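Uncharacterized protein (PDB 4XE7) is a bacterial actin-like protein of the ParM family that probably assembles into nucleotide-dependent filaments to segregate plasmid DNA. Local coordinates at residues M280-L285 against G330-N335; K322-V327 against N335-V340; L345-D350 against V374-A379; N367-G372 against I391-I396. One frame throughout, in Å; residues are numbered along the deposited sequence.

Interaction 1: M280-L285 against G330-N335; sequences MENEIL and GPVKEN
Val332, Asn282 and Glu334 contribute most of the surface buried where residues 280-285 meet residues 330-335. Asn282 uses both ends of its amide. On one side Asn282 ND2 donates to Glu334 OE2 over 2.9 Å. With an N-H...O angle of 175° the bond is nearly straight, and the carboxylate oxygen, approached on its anti side and a little out of the carboxylate plane, lies in the plane of the amide. The two flat groups are nonetheless turned 89° against each other. On the other side Asn282 OD1 accepts from Ile284 N at 2.9 Å, with the donor in the carbonyl plane. This second bond makes Asn282 the N-cap of helix 283-289. The first ties the same amide to the second strand of the small hairpin formed by strands 326-329 and 332-335. Asn282 CG stands anti to the backbone N (chi1 -171°), and bonds at both ends fix the rotation of the amide. Val332 reaches Asn282 tip to tip, Val332 CG1 coming within 3.5 Å of Asn282 ND2. The other methyl, Val332 CG2, sits 4.0 Å from Ile284 CG2. Leu285 CD2 touches the same methyl, and both larger side chains slide past Val332 in the opposite direction. Phe279 at the end of helix 265-279 touches Val332, Glu334 and Leu285, while Trp329 from the first hairpin strand also packs on Leu285.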
loop_
_atom_site.group_PDB
_atom_site.type_symbol
_atom_site.label_atom_id
_atom_site.label_comp_id
_atom_site.label_asym_id
_atom_site.label_seq_id
_atom_site.Cartn_x
_atom_site.Cartn_y
_atom_site.Cartn_z
ATOM N N MET A 280 -23.576 9.916 -25.022
ATOM C CA MET A 280 -24.417 9.518 -26.149
ATOM C C MET A 280 -25.647 10.418 -26.301
ATOM O O MET A 280 -26.467 10.200 -27.190
ATOM C CB MET A 280 -24.831 8.043 -26.024
ATOM C CG MET A 280 -23.620 7.040 -26.099
ATOM S SD MET A 280 -22.542 7.232 -27.568
ATOM C CE MET A 280 -21.216 6.096 -27.232
ATOM N N GLU A 281 -25.765 11.453 -25.471
ATOM C CA GLU A 281 -26.768 12.492 -25.715
ATOM C C GLU A 281 -26.164 13.591 -26.591
ATOM O O GLU A 281 -26.884 14.349 -27.240
ATOM C CB GLU A 281 -27.301 13.091 -24.400
ATOM C CG GLU A 281 -27.980 12.067 -23.469
ATOM C CD GLU A 281 -28.286 12.638 -22.082
ATOM O OE1 GLU A 281 -28.058 13.847 -21.873
ATOM O OE2 GLU A 281 -28.747 11.880 -21.196
ATOM N N ASN A 282 -24.837 13.665 -26.595
ATOM C CA ASN A 282 -24.095 14.614 -27.416
ATOM C C ASN A 282 -24.183 14.256 -28.900
ATOM O O ASN A 282 -24.072 13.089 -29.276
ATOM C CB ASN A 282 -22.638 14.659 -26.952
ATOM C CG ASN A 282 -21.841 15.779 -27.594
ATOM O OD1 ASN A 282 -21.708 15.840 -28.803
ATOM N ND2 ASN A 282 -21.285 16.656 -26.767
ATOM N N GLU A 283 -24.390 15.263 -29.744
ATOM C CA GLU A 283 -24.674 15.016 -31.151
ATOM C C GLU A 283 -23.451 14.498 -31.927
ATOM O O GLU A 283 -23.592 13.744 -32.881
ATOM C CB GLU A 283 -25.217 16.286 -31.812
ATOM C CG GLU A 283 -26.614 16.691 -31.326
ATOM C CD GLU A 283 -27.682 15.671 -31.690
ATOM O OE1 GLU A 283 -27.557 15.027 -32.755
ATOM O OE2 GLU A 283 -28.643 15.504 -30.907
ATOM N N ILE A 284 -22.259 14.914 -31.523
ATOM C CA ILE A 284 -21.035 14.411 -32.132
ATOM C C ILE A 284 -20.907 12.894 -31.918
ATOM O O ILE A 284 -20.570 12.141 -32.845
ATOM C CB ILE A 284 -19.804 15.138 -31.553
ATOM C CG1 ILE A 284 -19.926 16.645 -31.814
ATOM C CG2 ILE A 284 -18.491 14.541 -32.111
ATOM C CD1 ILE A 284 -18.985 17.501 -30.975
ATOM N N LEU A 285 -21.203 12.450 -30.699
ATOM C CA LEU A 285 -21.163 11.026 -30.372
ATOM C C LEU A 285 -22.246 10.258 -31.133
ATOM O O LEU A 285 -22.025 9.135 -31.585
ATOM C CB LEU A 285 -21.325 10.808 -28.864
ATOM C CG LEU A 285 -20.061 10.840 -27.991
ATOM C CD1 LEU A 285 -19.054 9.756 -28.440
ATOM C CD2 LEU A 285 -19.429 12.216 -28.032
ATOM N N GLY A 330 -12.046 11.536 -26.580
ATOM C CA GLY A 330 -11.509 12.103 -27.804
ATOM C C GLY A 330 -11.531 13.607 -27.619
ATOM O O GLY A 330 -11.155 14.094 -26.558
ATOM N N PRO A 331 -12.015 14.350 -28.628
ATOM C CA PRO A 331 -12.021 15.812 -28.560
ATOM C C PRO A 331 -13.226 16.398 -27.824
ATOM O O PRO A 331 -13.328 17.625 -27.698
ATOM C CB PRO A 331 -12.064 16.209 -30.028
ATOM C CG PRO A 331 -12.882 15.131 -30.650
ATOM C CD PRO A 331 -12.529 13.862 -29.919
ATOM N N VAL A 332 -14.135 15.547 -27.363
ATOM C CA VAL A 332 -15.357 16.039 -26.727
ATOM C C VAL A 332 -15.224 16.055 -25.209
ATOM O O VAL A 332 -14.758 15.084 -24.611
ATOM C CB VAL A 332 -16.585 15.190 -27.117
ATOM C CG1 VAL A 332 -17.877 15.793 -26.521
ATOM C CG2 VAL A 332 -16.699 15.123 -28.625
ATOM N N LYS A 333 -15.633 17.160 -24.593
ATOM C CA LYS A 333 -15.649 17.253 -23.130
ATOM C C LYS A 333 -17.081 17.338 -22.610
ATOM O O LYS A 333 -17.904 18.045 -23.177
ATOM C CB LYS A 333 -14.854 18.466 -22.648
ATOM C CG LYS A 333 -13.346 18.273 -22.580
ATOM C CD LYS A 333 -12.686 19.548 -22.050
ATOM C CE LYS A 333 -11.322 19.287 -21.425
ATOM N NZ LYS A 333 -10.293 18.914 -22.431
ATOM N N GLU A 334 -17.375 16.603 -21.539
ATOM C CA GLU A 334 -18.680 16.659 -20.903
ATOM C C GLU A 334 -18.520 16.875 -19.399
ATOM O O GLU A 334 -17.679 16.244 -18.732
ATOM C CB GLU A 334 -19.489 15.376 -21.173
ATOM C CG GLU A 334 -20.094 15.300 -22.576
ATOM C CD GLU A 334 -21.351 16.165 -22.760
ATOM O OE1 GLU A 334 -21.888 16.696 -21.759
ATOM O OE2 GLU A 334 -21.802 16.309 -23.918
ATOM N N ASN A 335 -19.321 17.786 -18.869
ATOM C CA ASN A 335 -19.409 17.967 -17.424
ATOM C C ASN A 335 -20.312 16.886 -16.840
ATOM O O ASN A 335 -21.522 16.853 -17.110
ATOM C CB ASN A 335 -19.936 19.366 -17.086
ATOM C CG ASN A 335 -19.811 19.694 -15.602
ATOM O OD1 ASN A 335 -19.635 18.804 -14.767
ATOM N ND2 ASN A 335 -19.900 20.979 -15.270
#

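Interaction 2: K322-V327 against N335-V340; sequences KPTFSV and NVTDIV
Val340 drops its CG1 methyl onto the ring of Phe325, a CH-pi contact at the point where the hairpin of strands 326-329 and 332-335 runs into helix 337-362. Val340 CG1 lies 3.8 Å from the centroid of the Phe325 ring and only 5° off the ring normal, so it sits over the centre of the face. The two side chains cross at about a right angle, and Thr337 CA borders the edge of the ring, near its plane. A second bump is Val336 CG2, which stands between the backbone N and the carbonyl carbon, the crowded position. It fits between Phe325 O and Val327 CG2, with Val336 CG2 meeting Val327 CG2 at 3.6 Å. The backbones are tied beside it by Val336 N donating to Phe325 O at 2.9 Å. Asn335 starts an Asx turn, Asn335 OD1 taking Thr337 N at 3.1 Å. Asn335 OD1 also accepts from Thr337 OG1 at 2.6 Å, this donor lying in the carbonyl plane on a lone pair. Thr337 OG1 in turn accepts from Phe325 N, 2.9 Å away, so one hydroxyl links the loop to the start of the helix. Glu311 of helix 300-317, with Met341 and Met344 further along helix 337-362, also touches Phe325. The methyl branch of Thr337 points to the chain before the aromatic residue, with Thr337 CG2 3.6 Å from Pro323 O.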
loop_
_atom_site.group_PDB
_atom_site.type_symbol
_atom_site.label_atom_id
_atom_site.label_comp_id
_atom_site.label_asym_id
_atom_site.label_seq_id
_atom_site.Cartn_x
_atom_site.Cartn_y
_atom_site.Cartn_z
ATOM N N LYS A 322 -15.518 23.478 -4.481
ATOM C CA LYS A 322 -16.619 22.782 -5.128
ATOM C C LYS A 322 -16.080 22.064 -6.353
ATOM O O LYS A 322 -15.600 22.717 -7.286
ATOM C CB LYS A 322 -17.729 23.753 -5.529
ATOM C CG LYS A 322 -18.355 24.517 -4.362
ATOM C CD LYS A 322 -19.031 23.564 -3.379
ATOM C CE LYS A 322 -19.989 24.310 -2.454
ATOM N NZ LYS A 322 -19.269 25.278 -1.572
ATOM N N PRO A 323 -16.176 20.728 -6.369
ATOM C CA PRO A 323 -15.521 19.959 -7.431
ATOM C C PRO A 323 -16.226 20.006 -8.785
ATOM O O PRO A 323 -17.436 20.176 -8.869
ATOM C CB PRO A 323 -15.533 18.531 -6.876
ATOM C CG PRO A 323 -16.734 18.483 -6.003
ATOM C CD PRO A 323 -16.812 19.849 -5.368
ATOM N N THR A 324 -15.449 19.827 -9.844
ATOM C CA THR A 324 -15.994 19.646 -11.182
ATOM C C THR A 324 -15.374 18.397 -11.779
ATOM O O THR A 324 -14.155 18.291 -11.853
ATOM C CB THR A 324 -15.706 20.865 -12.095
ATOM O OG1 THR A 324 -16.471 21.983 -11.645
ATOM C CG2 THR A 324 -16.059 20.561 -13.560
ATOM N N PHE A 325 -16.204 17.437 -12.176
ATOM C CA PHE A 325 -15.694 16.265 -12.874
ATOM C C PHE A 325 -15.985 16.391 -14.378
ATOM O O PHE A 325 -17.132 16.299 -14.838
ATOM C CB PHE A 325 -16.278 14.995 -12.282
ATOM C CG PHE A 325 -15.995 14.849 -10.820
ATOM C CD1 PHE A 325 -14.814 14.264 -10.379
ATOM C CD2 PHE A 325 -16.881 15.354 -9.880
ATOM C CE1 PHE A 325 -14.543 14.154 -9.029
ATOM C CE2 PHE A 325 -16.615 15.235 -8.513
ATOM C CZ PHE A 325 -15.454 14.640 -8.089
ATOM N N SER A 326 -14.925 16.630 -15.132
ATOM C CA SER A 326 -15.032 16.847 -16.564
ATOM C C SER A 326 -14.288 15.760 -17.306
ATOM O O SER A 326 -13.085 15.582 -17.124
ATOM C CB SER A 326 -14.488 18.223 -16.942
ATOM O OG SER A 326 -14.126 18.263 -18.309
ATOM N N VAL A 327 -15.016 15.027 -18.135
ATOM C CA VAL A 327 -14.445 13.914 -18.883
ATOM C C VAL A 327 -14.180 14.328 -20.321
ATOM O O VAL A 327 -15.024 14.980 -20.942
ATOM C CB VAL A 327 -15.391 12.706 -18.857
ATOM C CG1 VAL A 327 -14.894 11.608 -19.774
ATOM C CG2 VAL A 327 -15.559 12.205 -17.425
ATOM N N ASN A 335 -19.321 17.786 -18.869
ATOM C CA ASN A 335 -19.409 17.967 -17.424
ATOM C C ASN A 335 -20.312 16.886 -16.840
ATOM O O ASN A 335 -21.522 16.853 -17.110
ATOM C CB ASN A 335 -19.936 19.366 -17.086
ATOM C CG ASN A 335 -19.811 19.694 -15.602
ATOM O OD1 ASN A 335 -19.635 18.804 -14.767
ATOM N ND2 ASN A 335 -19.900 20.979 -15.270
ATOM N N VAL A 336 -19.727 15.996 -16.046
ATOM C CA VAL A 336 -20.467 14.866 -15.497
ATOM C C VAL A 336 -20.472 14.897 -13.972
ATOM O O VAL A 336 -20.635 13.867 -13.317
ATOM C CB VAL A 336 -19.884 13.521 -15.995
ATOM C CG1 VAL A 336 -19.952 13.461 -17.505
ATOM C CG2 VAL A 336 -18.446 13.345 -15.516
ATOM N N THR A 337 -20.296 16.094 -13.425
ATOM C CA THR A 337 -20.220 16.306 -11.977
ATOM C C THR A 337 -21.427 15.691 -11.249
ATOM O O THR A 337 -21.271 14.975 -10.246
ATOM C CB THR A 337 -20.128 17.826 -11.659
ATOM O OG1 THR A 337 -18.942 18.363 -12.252
ATOM C CG2 THR A 337 -20.089 18.071 -10.154
ATOM N N ASP A 338 -22.626 15.951 -11.774
ATOM C CA ASP A 338 -23.855 15.358 -11.226
ATOM C C ASP A 338 -23.831 13.832 -11.191
ATOM O O ASP A 338 -24.270 13.221 -10.216
ATOM C CB ASP A 338 -25.089 15.819 -12.015
ATOM C CG ASP A 338 -25.122 15.279 -13.453
ATOM O OD1 ASP A 338 -26.096 14.562 -13.798
ATOM O OD2 ASP A 338 -24.184 15.577 -14.240
ATOM N N ILE A 339 -23.359 13.206 -12.260
ATOM C CA ILE A 339 -23.319 11.746 -12.324
ATOM C C ILE A 339 -22.340 11.147 -11.311
ATOM O O ILE A 339 -22.662 10.179 -10.617
ATOM C CB ILE A 339 -22.945 11.295 -13.743
ATOM C CG1 ILE A 339 -24.066 11.677 -14.713
ATOM C CG2 ILE A 339 -22.648 9.812 -13.791
ATOM C CD1 ILE A 339 -23.672 11.572 -16.178
ATOM N N VAL A 340 -21.155 11.740 -11.218
ATOM C CA VAL A 340 -20.125 11.233 -10.319
ATOM C C VAL A 340 -20.529 11.508 -8.869
ATOM O O VAL A 340 -20.511 10.601 -8.045
ATOM C CB VAL A 340 -18.732 11.862 -10.618
ATOM C CG1 VAL A 340 -17.700 11.495 -9.521
ATOM C CG2 VAL A 340 -18.246 11.456 -12.008
#

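Interaction 3: L345-D350 against V374-A379; sequences LKYAED and VLFGYA
A helix-on-helix contact joins Tyr347 and Ala348, on the long helix 337-362, to the bend around Gly377, where helix 372-376 passes into helix 378-381. The close approach of the backbones is measured by Ala348 CA and Gly377 CA, 5.1 Å apart. Gly377 has no side chain to hold the helices apart, and Gly377 CA comes to the edge of the Tyr347 ring, in the ring plane, 3.9 Å from Tyr347 CD2. Next to it Phe376 and Tyr347 form an offset edge-to-face pair, the edge of Phe376 directed toward the face of Tyr347. Their centroids are 5.4 Å apart and their planes meet at 63°. The closest atoms are Phe376 CD2 and Tyr347 CD2 at 3.6 Å, while Phe376 CE2 reaches back to Tyr347 CB at 3.7 Å. In both residues CG is anti to the backbone N (chi1 172° for Tyr347 and 177° for Phe376), which carries it off its own helix toward the partner, and the two side chains approach at a slant. Ala348 CB packs on Gly377 O at 3.9 Å. Further out, Leu345 CD2 lies 4.0 Å from Ala379 C. Most of the touching atoms are carbon, and the segments share no hydrogen bond. Tyr267 of helix 265-279 presents a further edge-to-face partner to Tyr347 and also touches Phe376. Leu237 of strand 232-237 packs on Tyr347, linking the contact to the sheet, and Met315 of helix 300-317 lies against Ala379.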
loop_
_atom_site.group_PDB
_atom_site.type_symbol
_atom_site.label_atom_id
_atom_site.label_comp_id
_atom_site.label_asym_id
_atom_site.label_seq_id
_atom_site.Cartn_x
_atom_site.Cartn_y
_atom_site.Cartn_z
ATOM N N LEU A 345 -22.143 9.990 -3.328
ATOM C CA LEU A 345 -22.935 10.255 -2.134
ATOM C C LEU A 345 -23.834 9.071 -1.805
ATOM O O LEU A 345 -24.122 8.815 -0.633
ATOM C CB LEU A 345 -23.758 11.532 -2.304
ATOM C CG LEU A 345 -22.909 12.784 -2.470
ATOM C CD1 LEU A 345 -23.796 13.992 -2.750
ATOM C CD2 LEU A 345 -22.076 13.011 -1.226
ATOM N N LYS A 346 -24.281 8.357 -2.838
ATOM C CA LYS A 346 -25.010 7.106 -2.635
ATOM C C LYS A 346 -24.121 6.112 -1.867
ATOM O O LYS A 346 -24.542 5.472 -0.889
ATOM C CB LYS A 346 -25.446 6.529 -3.982
ATOM C CG LYS A 346 -26.404 5.366 -3.906
ATOM C CD LYS A 346 -27.317 5.342 -5.129
ATOM C CE LYS A 346 -26.529 5.264 -6.425
ATOM N NZ LYS A 346 -27.335 5.744 -7.592
ATOM N N TYR A 347 -22.870 6.020 -2.297
ATOM C CA TYR A 347 -21.887 5.189 -1.604
ATOM C C TYR A 347 -21.630 5.686 -0.175
ATOM O O TYR A 347 -21.562 4.895 0.767
ATOM C CB TYR A 347 -20.576 5.150 -2.402
ATOM C CG TYR A 347 -19.444 4.470 -1.654
ATOM C CD1 TYR A 347 -19.363 3.079 -1.577
ATOM C CD2 TYR A 347 -18.452 5.215 -1.041
ATOM C CE1 TYR A 347 -18.311 2.456 -0.903
ATOM C CE2 TYR A 347 -17.407 4.603 -0.361
ATOM C CZ TYR A 347 -17.345 3.222 -0.292
ATOM O OH TYR A 347 -16.309 2.616 0.394
ATOM N N ALA A 348 -21.474 7.001 -0.021
ATOM C CA ALA A 348 -21.261 7.597 1.310
ATOM C C ALA A 348 -22.395 7.275 2.290
ATOM O O ALA A 348 -22.162 6.938 3.441
ATOM C CB ALA A 348 -21.105 9.090 1.197
ATOM N N GLU A 349 -23.623 7.382 1.811
ATOM C CA GLU A 349 -24.803 7.114 2.616
ATOM C C GLU A 349 -24.872 5.631 3.023
ATOM O O GLU A 349 -25.156 5.292 4.182
ATOM C CB GLU A 349 -26.056 7.547 1.834
ATOM C CG GLU A 349 -27.356 7.486 2.629
ATOM C CD GLU A 349 -27.262 8.203 3.966
ATOM O OE1 GLU A 349 -27.026 9.432 3.976
ATOM O OE2 GLU A 349 -27.427 7.533 5.012
ATOM N N ASP A 350 -24.583 4.736 2.091
ATOM C CA ASP A 350 -24.569 3.315 2.427
ATOM C C ASP A 350 -23.456 2.982 3.420
ATOM O O ASP A 350 -23.652 2.209 4.358
ATOM C CB ASP A 350 -24.430 2.474 1.166
ATOM C CG ASP A 350 -25.700 2.494 0.335
ATOM O OD1 ASP A 350 -26.776 2.758 0.931
ATOM O OD2 ASP A 350 -25.624 2.248 -0.888
ATOM N N VAL A 374 -12.593 5.752 1.168
ATOM C CA VAL A 374 -12.705 7.061 1.804
ATOM C C VAL A 374 -12.478 8.162 0.776
ATOM O O VAL A 374 -13.115 9.217 0.820
ATOM C CB VAL A 374 -11.713 7.211 2.965
ATOM C CG1 VAL A 374 -11.867 8.546 3.635
ATOM C CG2 VAL A 374 -11.935 6.107 3.993
ATOM N N LEU A 375 -11.580 7.891 -0.162
ATOM C CA LEU A 375 -11.259 8.831 -1.221
ATOM C C LEU A 375 -12.416 8.960 -2.205
ATOM O O LEU A 375 -12.774 10.057 -2.603
ATOM C CB LEU A 375 -10.000 8.381 -1.954
ATOM C CG LEU A 375 -8.751 8.153 -1.098
ATOM C CD1 LEU A 375 -7.660 7.485 -1.931
ATOM C CD2 LEU A 375 -8.252 9.452 -0.500
ATOM N N PHE A 376 -12.990 7.832 -2.600
ATOM C CA PHE A 376 -14.153 7.844 -3.483
ATOM C C PHE A 376 -15.354 8.534 -2.822
ATOM O O PHE A 376 -16.045 9.366 -3.450
ATOM C CB PHE A 376 -14.522 6.409 -3.892
ATOM C CG PHE A 376 -15.758 6.316 -4.758
ATOM C CD1 PHE A 376 -15.747 6.799 -6.061
ATOM C CD2 PHE A 376 -16.918 5.743 -4.272
ATOM C CE1 PHE A 376 -16.882 6.717 -6.855
ATOM C CE2 PHE A 376 -18.052 5.640 -5.066
ATOM C CZ PHE A 376 -18.034 6.134 -6.361
ATOM N N GLY A 377 -15.584 8.196 -1.551
ATOM C CA GLY A 377 -16.750 8.671 -0.808
ATOM C C GLY A 377 -16.517 9.920 0.012
ATOM O O GLY A 377 -17.385 10.327 0.791
ATOM N N TYR A 378 -15.361 10.548 -0.186
ATOM C CA TYR A 378 -14.951 11.700 0.618
ATOM C C TYR A 378 -16.009 12.817 0.692
ATOM O O TYR A 378 -16.228 13.374 1.763
ATOM C CB TYR A 378 -13.618 12.280 0.097
ATOM C CG TYR A 378 -13.080 13.400 0.978
ATOM C CD1 TYR A 378 -13.335 14.734 0.684
ATOM C CD2 TYR A 378 -12.345 13.116 2.124
ATOM C CE1 TYR A 378 -12.857 15.771 1.520
ATOM C CE2 TYR A 378 -11.870 14.129 2.950
ATOM C CZ TYR A 378 -12.123 15.455 2.639
ATOM O OH TYR A 378 -11.648 16.459 3.462
ATOM N N ALA A 379 -16.658 13.149 -0.425
ATOM C CA ALA A 379 -17.594 14.278 -0.430
ATOM C C ALA A 379 -18.707 14.115 0.592
ATOM O O ALA A 379 -19.160 15.088 1.184
ATOM C CB ALA A 379 -18.193 14.475 -1.833
#

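Interaction 4: N367-G372 against I391-I396; sequences NIVVGG and ILPKNI
Asn367 O and Val369 N grip the two polar backbone atoms of Ile391, in the parallel pairing of Ile368 with Ile391. Ile391 N donates to Asn367 O at 2.8 Å with an angle of 170° at the hydrogen. Val369 N donates to Ile391 O at 3.1 Å, and this oxygen also receives a CA-H...O contact from Ile368 CA at 3.5 Å. Past Ile391 the second segment leaves the sheet as a loop, and Val369 O has no hydrogen-bond partner although buried. Pro393 CD covers it, 3.1 Å from Val369 O. Side chains fill the rest: Ile368 CG1 lies beside Ile391 CB at 3.9 Å, the two residues pointing the same way. On a different side of the chain, Val369 CG2 meets Leu392 CG at 3.8 Å. A type I turn from Pro393 to Ile396 brings Ile396 CD1 within 3.6 Å of Val370 CA. The glycines that follow Val370 probably begin the glycine-rich adenosine loop known from actin-like ATPases. In the five-stranded sheet, of actin-like topology, strand 366-370 lies between strand 232-237 and the outermost strand 390-391, with Val374 of helix 372-376 packed on Val369, Leu392 and Ile396.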
loop_
_atom_site.group_PDB
_atom_site.type_symbol
_atom_site.label_atom_id
_atom_site.label_comp_id
_atom_site.label_asym_id
_atom_site.label_seq_id
_atom_site.Cartn_x
_atom_site.Cartn_y
_atom_site.Cartn_z
ATOM N N ASN A 367 -13.914 6.166 15.959
ATOM C CA ASN A 367 -14.329 5.424 14.776
ATOM C C ASN A 367 -13.571 5.935 13.545
ATOM O O ASN A 367 -13.786 7.058 13.096
ATOM C CB ASN A 367 -15.851 5.520 14.601
ATOM C CG ASN A 367 -16.411 4.422 13.701
ATOM O OD1 ASN A 367 -15.724 3.442 13.394
ATOM N ND2 ASN A 367 -17.656 4.593 13.256
ATOM N N ILE A 368 -12.668 5.105 13.020
ATOM C CA ILE A 368 -11.734 5.534 11.981
ATOM C C ILE A 368 -12.025 4.903 10.618
ATOM O O ILE A 368 -12.339 3.720 10.552
ATOM C CB ILE A 368 -10.280 5.190 12.395
ATOM C CG1 ILE A 368 -10.012 5.694 13.814
ATOM C CG2 ILE A 368 -9.286 5.777 11.391
ATOM C CD1 ILE A 368 -8.637 5.329 14.379
ATOM N N VAL A 369 -11.923 5.690 9.536
ATOM C CA VAL A 369 -12.036 5.142 8.191
ATOM C C VAL A 369 -10.704 5.262 7.464
ATOM O O VAL A 369 -9.985 6.247 7.620
ATOM C CB VAL A 369 -13.145 5.824 7.358
ATOM C CG1 VAL A 369 -14.504 5.516 7.948
ATOM C CG2 VAL A 369 -12.919 7.354 7.244
ATOM N N VAL A 370 -10.362 4.227 6.704
ATOM C CA VAL A 370 -9.161 4.223 5.874
ATOM C C VAL A 370 -9.522 3.499 4.611
ATOM O O VAL A 370 -10.589 2.891 4.547
ATOM C CB VAL A 370 -7.947 3.524 6.552
ATOM C CG1 VAL A 370 -7.595 4.209 7.845
ATOM C CG2 VAL A 370 -8.243 2.062 6.793
ATOM N N GLY A 371 -8.645 3.556 3.607
ATOM C CA GLY A 371 -8.839 2.789 2.391
ATOM C C GLY A 371 -9.250 3.692 1.244
ATOM O O GLY A 371 -9.647 4.823 1.480
ATOM N N GLY A 372 -9.171 3.178 0.015
ATOM C CA GLY A 372 -9.536 3.917 -1.182
ATOM C C GLY A 372 -10.993 4.366 -1.216
ATOM O O GLY A 372 -11.329 5.338 -1.889
ATOM N N ILE A 391 -13.030 9.705 12.910
ATOM C CA ILE A 391 -11.768 10.168 12.355
ATOM C C ILE A 391 -11.650 9.848 10.871
ATOM O O ILE A 391 -11.690 8.683 10.464
ATOM C CB ILE A 391 -10.567 9.532 13.085
ATOM C CG1 ILE A 391 -10.655 9.793 14.594
ATOM C CG2 ILE A 391 -9.272 10.045 12.509
ATOM C CD1 ILE A 391 -10.775 11.254 14.950
ATOM N N LEU A 392 -11.522 10.889 10.064
ATOM C CA LEU A 392 -11.180 10.738 8.658
ATOM C C LEU A 392 -9.784 11.329 8.556
ATOM O O LEU A 392 -9.638 12.543 8.585
ATOM C CB LEU A 392 -12.184 11.464 7.757
ATOM C CG LEU A 392 -12.356 11.031 6.302
ATOM C CD1 LEU A 392 -13.539 11.759 5.667
ATOM C CD2 LEU A 392 -11.082 11.282 5.513
ATOM N N PRO A 393 -8.754 10.470 8.487
ATOM C CA PRO A 393 -7.352 10.908 8.605
ATOM C C PRO A 393 -6.977 11.924 7.533
ATOM O O PRO A 393 -7.348 11.741 6.364
ATOM C CB PRO A 393 -6.536 9.601 8.425
ATOM C CG PRO A 393 -7.519 8.475 8.682
ATOM C CD PRO A 393 -8.874 9.025 8.237
ATOM N N LYS A 394 -6.260 12.977 7.926
ATOM C CA LYS A 394 -5.851 14.023 6.989
ATOM C C LYS A 394 -5.026 13.452 5.840
ATOM O O LYS A 394 -5.177 13.872 4.693
ATOM C CB LYS A 394 -5.059 15.113 7.715
ATOM C CG LYS A 394 -5.923 16.143 8.411
ATOM C CD LYS A 394 -5.811 17.500 7.740
ATOM C CE LYS A 394 -6.607 18.562 8.486
ATOM N NZ LYS A 394 -7.485 19.346 7.571
ATOM N N ASN A 395 -4.178 12.482 6.169
ATOM C CA ASN A 395 -3.292 11.806 5.218
ATOM C C ASN A 395 -3.871 10.503 4.644
ATOM O O ASN A 395 -3.129 9.563 4.306
ATOM C CB ASN A 395 -1.973 11.507 5.911
ATOM C CG ASN A 395 -2.186 10.933 7.290
ATOM O OD1 ASN A 395 -3.301 10.536 7.624
ATOM N ND2 ASN A 395 -1.134 10.899 8.105
ATOM N N ILE A 396 -5.196 10.463 4.536
ATOM C CA ILE A 396 -5.937 9.327 3.974
ATOM C C ILE A 396 -5.366 8.860 2.632
ATOM O O ILE A 396 -5.448 7.681 2.283
ATOM C CB ILE A 396 -7.435 9.704 3.804
ATOM C CG1 ILE A 396 -8.264 8.520 3.327
ATOM C CG2 ILE A 396 -7.584 10.888 2.828
ATOM C CD1 ILE A 396 -8.435 7.439 4.359
#

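Interactions 3 and 4 are buried, interaction 2 is partly so, and interaction 1 lies at the surface, its centre about 36 Å from that of the chain. Interactions 1 and 2 share Asn335 and the same hairpin, linked by Glu334 N to Val327 O (2.9 Å, a probable hydrogen bond). Interactions 2 and 3 both use helix 337-362, at successive places about 15 Å apart between centres. Val374 of interaction 3 packs against interaction 4. The chemistry follows position: a side-chain amide-carboxylate bond with a little apolar packing at the outer contact, mixed hydroxyl, backbone and CH-pi contacts next, aromatic packing between helices, and backbone pairing at the edge of the five-stranded sheet.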